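PDB 1TWU: uncharacterized protein YycE from Bacillus subtilis, which is of unknown function but belongs to the vicinal oxygen chelate (VOC) superfamily and is a putative relative of glyoxalases and fosfomycin resistance proteins. Local coordinates for the interface of chains A and B. Coordinates in Å, arbitrary orientation; residue numbers count along the deposited sequence, not the author numbering. Chains: chain A/B, Hypothetical protein yycE.

The interface of chains A and B. Residues chain A 110-112; chain B 44-45, 47.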
loop_
_atom_site.group_PDB
_atom_site.type_symbol
_atom_site.label_atom_id
_atom_site.label_comp_id
_atom_site.label_asym_id
_atom_site.label_seq_id
_atom_site.Cartn_x
_atom_site.Cartn_y
_atom_site.Cartn_z
ATOM N N ASN A 110 14.029 -8.166 -8.176
ATOM C CA ASN A 110 13.554 -9.012 -9.260
ATOM C C ASN A 110 13.977 -8.360 -10.576
ATOM O O ASN A 110 13.541 -7.250 -10.895
ATOM C CB ASN A 110 12.030 -9.114 -9.204
ATOM C CG ASN A 110 11.502 -10.307 -9.961
ATOM O OD1 ASN A 110 11.953 -10.608 -11.069
ATOM N ND2 ASN A 110 10.532 -10.993 -9.368
ATOM N N PRO A 111 14.834 -9.038 -11.355
ATOM C CA PRO A 111 15.294 -8.485 -12.635
ATOM C C PRO A 111 14.119 -8.140 -13.552
ATOM O O PRO A 111 14.274 -7.440 -14.555
ATOM C CB PRO A 111 16.174 -9.601 -13.192
ATOM C CG PRO A 111 15.528 -10.833 -12.640
ATOM C CD PRO A 111 15.255 -10.442 -11.210
ATOM N N TYR A 112 12.944 -8.641 -13.181
ATOM C CA TYR A 112 11.716 -8.407 -13.927
ATOM C C TYR A 112 11.388 -6.919 -14.007
ATOM O O TYR A 112 11.184 -6.381 -15.098
ATOM C CB TYR A 112 10.551 -9.149 -13.263
ATOM C CG TYR A 112 9.203 -8.771 -13.824
ATOM C CD1 TYR A 112 8.788 -9.230 -15.074
ATOM C CD2 TYR A 112 8.362 -7.906 -13.128
ATOM C CE1 TYR A 112 7.567 -8.834 -15.619
ATOM C CE2 TYR A 112 7.142 -7.500 -13.662
ATOM C CZ TYR A 112 6.750 -7.965 -14.906
ATOM O OH TYR A 112 5.549 -7.549 -15.433
ATOM N N HIS B 44 8.917 -17.783 -11.601
ATOM C CA HIS B 44 9.407 -16.786 -12.541
ATOM C C HIS B 44 10.596 -16.117 -11.862
ATOM O O HIS B 44 10.427 -15.339 -10.927
ATOM C CB HIS B 44 8.337 -15.744 -12.898
ATOM C CG HIS B 44 8.813 -14.723 -13.888
ATOM N ND1 HIS B 44 9.336 -15.068 -15.117
ATOM C CD2 HIS B 44 8.911 -13.375 -13.806
ATOM C CE1 HIS B 44 9.740 -13.979 -15.745
ATOM N NE2 HIS B 44 9.494 -12.937 -14.971
ATOM N N ASN B 45 11.796 -16.436 -12.336
ATOM C CA ASN B 45 13.027 -15.902 -11.767
ATOM C C ASN B 45 13.154 -16.348 -10.311
ATOM O O ASN B 45 13.691 -15.623 -9.467
ATOM C CB ASN B 45 13.064 -14.368 -11.855
ATOM C CG ASN B 45 13.107 -13.864 -13.293
ATOM O OD1 ASN B 45 13.729 -14.481 -14.161
ATOM N ND2 ASN B 45 12.456 -12.729 -13.546
ATOM N N TYR B 47 10.692 -16.837 -8.297
ATOM C CA TYR B 47 9.589 -16.302 -7.511
ATOM C C TYR B 47 8.231 -16.887 -7.872
ATOM O O TYR B 47 7.987 -17.329 -8.995
ATOM C CB TYR B 47 9.494 -14.789 -7.688
ATOM C CG TYR B 47 10.556 -13.965 -7.001
ATOM C CD1 TYR B 47 10.429 -13.602 -5.659
ATOM C CD2 TYR B 47 11.639 -13.464 -7.718
ATOM C CE1 TYR B 47 11.348 -12.746 -5.052
ATOM C CE2 TYR B 47 12.563 -12.610 -7.125
ATOM C CZ TYR B 47 12.412 -12.250 -5.795
ATOM O OH TYR B 47 13.308 -11.369 -5.229
#
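Two donors converge on the side-chain carbonyl oxygen of A:Asn110, one from each subunit. The two copies of this VOC-family protein pack about a two-fold axis, so the arrangement recurs with the chains exchanged, though this pairing may not be the form in solution. Across the interface ND2 of B:Asn45 bonds to OD1 at 3.3 Å, a longish contact whose donor lies in the carbonyl plane of A:Asn110, with a C=O...N angle of 152°. The two amides are turned steeply against each other, and OD1 is tilted somewhat out of the B:Asn45 amide plane: the bond is well placed at the acceptor, less so at the donor. From within chain A the backbone N of A:Tyr112 reaches OD1 at 3.1 Å, tilted from the carbonyl plane. This second bond is an asparagine N-cap in form, the residue just ahead of the short helix 111-114 receiving an amide of its first turn. The shared acceptor exemplifies an intrachain cap that probably helps orient an amide used between chains.

CG anti to the backbone N (chi1 -160°) carries the A:Asn110 amide to B:Tyr47, and the turn about the next bond leaves it nearly parallel to the phenol ring, 17° between planes. ND2 stands above the CD2-CE2 side of that ring, offset outward, 3.2 Å from CD2. The two side chains run past each other in opposite directions. CG of A:Pro111 packs against the B:Asn45 amide, 3.9 Å from its CG. At the other flank, NE2 of B:His44 approaches CD1 of A:Tyr112 at 3.8 Å, the side chains crossing roughly perpendicularly. Within chain B, ND2 of B:Asn45 also sits over the rim of the imidazole of B:His44, which may help steady the donor.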